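Local structure of histidine triad (HIT) protein (Marinobacter aquaeolei, 3OHE) at residues W34-P39 and H91-V96. The protein belongs to the histidine triad (HIT) family, binds calcium ions in the crystal, and is probably a hydrolase acting on nucleotide-type substrates. Residues are numbered along the deposited sequence; the frame is centred on the assembly and turned at random. Where two conformers were deposited one is given.
Sequences WVILVP and HLHHIV
One face of the Trp34 indole is covered by Ile95, whose CG1 makes a CH-pi contact 3.6 Å from the centroid of the five-membered ring, almost on the ring normal, while CD1 reaches over the centre of the ring system. Strands 34-39 and 92-97 are antiparallel neighbours in the HIT-fold sheet. At the indole edge, NE1 donates to His93 ND1 over 2.9 Å; the acceptor lies in the indole plane, whereas the donor sits 23° out of the imidazole plane. With CG anti to its backbone N (chi1 -179°), Trp34 lies alongside His93, and the two rings meet rim to rim with their planes at 62°. An alanine in place of Trp34 would probably leave His93 ND1 without its donor, its imidazole freer to turn, and a gap beside Ile95. Trp109 also packs against both rings.

The second and third histidines of the HIT signature (His-x-His-x-His-x-x) fall at His91 and His93, on the same face as Ile36, with Gln89 in place of the first. Ile36 CG2 comes to the edge of the His91 ring and lies 3.6 Å from His91 CB. His91 ND1 is bonded to the carbonyl of Gln89, and NE2 to a glycerol, probably from the crystallisation liquor, which may mark the pocket.

On the reverse face, beneath helix 52-72, the CG and CD1 of Leu37 meet His94 CE1, the two side chains crossing at about a right angle; Ser62 OG holds His94 NE2. Paired backbone bonds link Leu37 with Leu92 and Val35 with His94. Val35 O takes two donors from one residue: His94 N at 2.8 Å, nearly along the C=O axis, and ND1 at 3.3 Å, which has the oxygen in its ring plane but itself stands above the carbonyl plane.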
ATOM      1  N   TRP A  34      -5.837   7.660 -10.832  1.00  6.52           N
ATOM      2  CA  TRP A  34      -4.603   7.198 -10.166  1.00  6.52           C
ATOM      3  C   TRP A  34      -3.786   8.424  -9.786  1.00  6.49           C
ATOM      4  O   TRP A  34      -3.294   9.152 -10.648  1.00  8.00           O
ATOM      5  CB  TRP A  34      -3.882   6.257 -11.126  1.00  7.64           C
ATOM      6  CG  TRP A  34      -2.610   5.621 -10.678  1.00  6.99           C
ATOM      7  CD1 TRP A  34      -1.847   5.886  -9.601  1.00  7.62           C
ATOM      8  CD2 TRP A  34      -1.959   4.582 -11.395  1.00  8.28           C
ATOM      9  NE1 TRP A  34      -0.741   5.052  -9.596  1.00  8.22           N
ATOM     10  CE2 TRP A  34      -0.781   4.253 -10.712  1.00  7.84           C
ATOM     11  CE3 TRP A  34      -2.235   3.930 -12.601  1.00 11.30           C
ATOM     12  CZ2 TRP A  34       0.089   3.265 -11.192  1.00 11.23           C
ATOM     13  CZ3 TRP A  34      -1.381   2.958 -13.053  1.00 13.21           C
ATOM     14  CH2 TRP A  34      -0.243   2.632 -12.355  1.00 11.81           C
ATOM     15  N   VAL A  35      -3.695   8.659  -8.474  1.00  6.25           N
ATOM     16  CA  VAL A  35      -3.010   9.829  -7.910  1.00  7.17           C
ATOM     17  C   VAL A  35      -1.887   9.337  -6.986  1.00  7.15           C
ATOM     18  O   VAL A  35      -2.088   8.383  -6.199  1.00  7.89           O
ATOM     19  CB  VAL A  35      -4.004  10.725  -7.161  1.00  7.35           C
ATOM     20  CG1 VAL A  35      -3.293  11.863  -6.414  1.00  8.08           C
ATOM     21  CG2 VAL A  35      -5.057  11.291  -8.136  1.00  9.41           C
ATOM     22  N   ILE A  36      -0.745  10.031  -7.053  0.70  5.89           N
ATOM     23  CA  ILE A  36       0.435   9.675  -6.303  0.70  5.52           C
ATOM     24  C   ILE A  36       0.740  10.818  -5.345  0.70  5.65           C
ATOM     25  O   ILE A  36       0.733  11.980  -5.749  0.70  6.42           O
ATOM     26  CB  ILE A  36       1.597   9.408  -7.273  0.70  5.53           C
ATOM     27  CG1 ILE A  36       1.220   8.262  -8.239  0.70  6.83           C
ATOM     28  CG2 ILE A  36       2.876   9.073  -6.513  0.70  6.43           C
ATOM     29  CD1 ILE A  36       2.251   7.987  -9.282  0.70  9.04           C
ATOM     30  N   LEU A  37       0.996  10.481  -4.075  1.00  6.36           N
ATOM     31  CA  LEU A  37       1.532  11.437  -3.100  1.00  5.59           C
ATOM     32  C   LEU A  37       3.014  11.210  -2.937  1.00  6.36           C
ATOM     33  O   LEU A  37       3.435  10.080  -2.655  1.00  6.95           O
ATOM     34  CB  LEU A  37       0.854  11.283  -1.733  1.00  6.45           C
ATOM     35  CG  LEU A  37      -0.615  11.639  -1.647  1.00  7.27           C
ATOM     36  CD1 LEU A  37      -1.116  11.397  -0.211  1.00  8.00           C
ATOM     37  CD2 LEU A  37      -0.840  13.080  -2.072  1.00  8.24           C
ATOM     38  N   VAL A  38       3.804  12.261  -3.139  1.00  5.77           N
ATOM     39  CA  VAL A  38       5.264  12.185  -2.997  1.00  5.66           C
ATOM     40  C   VAL A  38       5.674  13.137  -1.864  1.00  5.70           C
ATOM     41  O   VAL A  38       5.710  14.358  -2.048  1.00  6.59           O
ATOM     42  CB  VAL A  38       6.014  12.561  -4.257  1.00  6.23           C
ATOM     43  CG1 VAL A  38       7.509  12.214  -4.088  1.00  8.40           C
ATOM     44  CG2 VAL A  38       5.426  11.850  -5.503  1.00  7.91           C
ATOM     45  N   PRO A  39       6.015  12.593  -0.670  1.00  5.90           N
ATOM     46  CA  PRO A  39       6.442  13.473   0.412  1.00  6.02           C
ATOM     47  C   PRO A  39       7.720  14.225   0.013  1.00  6.77           C
ATOM     48  O   PRO A  39       8.659  13.620  -0.504  1.00  6.92           O
ATOM     49  CB  PRO A  39       6.727  12.502   1.573  1.00  7.32           C
ATOM     50  CG  PRO A  39       5.987  11.305   1.246  1.00 11.15           C
ATOM     51  CD  PRO A  39       5.906  11.194  -0.240  1.00  6.47           C
ATOM     52  N   HIS A  91       6.843   7.100  -2.832  1.00  6.02           N
ATOM     53  CA  HIS A  91       5.645   7.659  -3.406  1.00  6.37           C
ATOM     54  C   HIS A  91       4.507   6.680  -3.149  1.00  6.82           C
ATOM     55  O   HIS A  91       4.698   5.472  -3.205  1.00  8.27           O
ATOM     56  CB  HIS A  91       5.848   8.015  -4.882  1.00  8.22           C
ATOM     57  CG  HIS A  91       6.198   6.862  -5.767  1.00  8.00           C
ATOM     58  ND1 HIS A  91       7.459   6.321  -5.811  1.00  7.61           N
ATOM     59  CD2 HIS A  91       5.483   6.213  -6.723  1.00  8.30           C
ATOM     60  CE1 HIS A  91       7.494   5.367  -6.737  1.00  7.99           C
ATOM     61  NE2 HIS A  91       6.299   5.267  -7.291  1.00  8.93           N
ATOM     62  N   LEU A  92       3.325   7.232  -2.896  0.60  5.40           N
ATOM     63  CA  LEU A  92       2.200   6.427  -2.453  0.60  5.20           C
ATOM     64  C   LEU A  92       1.103   6.481  -3.511  0.60  5.53           C
ATOM     65  O   LEU A  92       0.552   7.553  -3.787  0.60  6.63           O
ATOM     66  CB  LEU A  92       1.750   6.953  -1.072  0.60  8.39           C
ATOM     67  CG  LEU A  92       0.720   6.179  -0.279  0.60  7.46           C
ATOM     68  CD1 LEU A  92       1.286   4.761   0.038  0.60  7.50           C
ATOM     69  CD2 LEU A  92       0.320   6.896   1.029  0.60  7.04           C
ATOM     70  N   HIS A  93       0.809   5.330  -4.107  1.00  6.14           N
ATOM     71  CA  HIS A  93      -0.232   5.172  -5.140  1.00  6.47           C
ATOM     72  C   HIS A  93      -1.609   5.102  -4.532  1.00  6.23           C
ATOM     73  O   HIS A  93      -1.806   4.397  -3.555  1.00  6.84           O
ATOM     74  CB  HIS A  93      -0.011   3.862  -5.907  1.00  6.86           C
ATOM     75  CG  HIS A  93       1.292   3.766  -6.614  1.00  6.89           C
ATOM     76  ND1 HIS A  93       1.513   4.384  -7.818  1.00  9.56           N
ATOM     77  CD2 HIS A  93       2.405   3.069  -6.310  1.00  7.77           C
ATOM     78  CE1 HIS A  93       2.737   4.091  -8.211  1.00  9.83           C
ATOM     79  NE2 HIS A  93       3.299   3.299  -7.316  1.00  8.79           N
ATOM     80  N   HIS A  94      -2.561   5.813  -5.146  1.00  5.55           N
ATOM     81  CA  HIS A  94      -3.982   5.776  -4.781  1.00  6.43           C
ATOM     82  C   HIS A  94      -4.783   5.570  -6.065  1.00  5.75           C
ATOM     83  O   HIS A  94      -4.822   6.467  -6.910  1.00  7.42           O
ATOM     84  CB  HIS A  94      -4.417   7.083  -4.105  1.00  6.57           C
ATOM     85  CG  HIS A  94      -3.623   7.443  -2.900  1.00  6.24           C
ATOM     86  ND1 HIS A  94      -2.344   7.938  -2.968  1.00  6.97           N
ATOM     87  CD2 HIS A  94      -3.916   7.338  -1.592  1.00  7.66           C
ATOM     88  CE1 HIS A  94      -1.894   8.119  -1.736  1.00  8.24           C
ATOM     89  NE2 HIS A  94      -2.828   7.770  -0.878  1.00  8.02           N
ATOM     90  N   ILE A  95      -5.347   4.374  -6.208  1.00  6.07           N
ATOM     91  CA  ILE A  95      -5.986   3.981  -7.477  1.00  5.67           C
ATOM     92  C   ILE A  95      -7.440   3.601  -7.200  1.00  5.86           C
ATOM     93  O   ILE A  95      -7.710   2.737  -6.362  1.00  7.09           O
ATOM     94  CB  ILE A  95      -5.255   2.815  -8.138  1.00  7.28           C
ATOM     95  CG1 ILE A  95      -3.736   3.089  -8.219  1.00  8.83           C
ATOM     96  CG2 ILE A  95      -5.845   2.555  -9.539  1.00  8.45           C
ATOM     97  CD1 ILE A  95      -2.900   1.907  -8.634  1.00 13.38           C
ATOM     98  N   VAL A  96      -8.369   4.297  -7.843  1.00  5.31           N
ATOM     99  CA  VAL A  96      -9.786   3.935  -7.769  1.00  5.93           C
ATOM    100  C   VAL A  96     -10.062   2.761  -8.687  1.00  5.88           C
ATOM    101  O   VAL A  96      -9.704   2.791  -9.860  1.00  7.64           O
ATOM    102  CB  VAL A  96     -10.694   5.138  -8.136  1.00  6.93           C
ATOM    103  CG1 VAL A  96     -12.168   4.706  -8.092  1.00  8.72           C
ATOM    104  CG2 VAL A  96     -10.447   6.308  -7.238  1.00  8.92           C
TER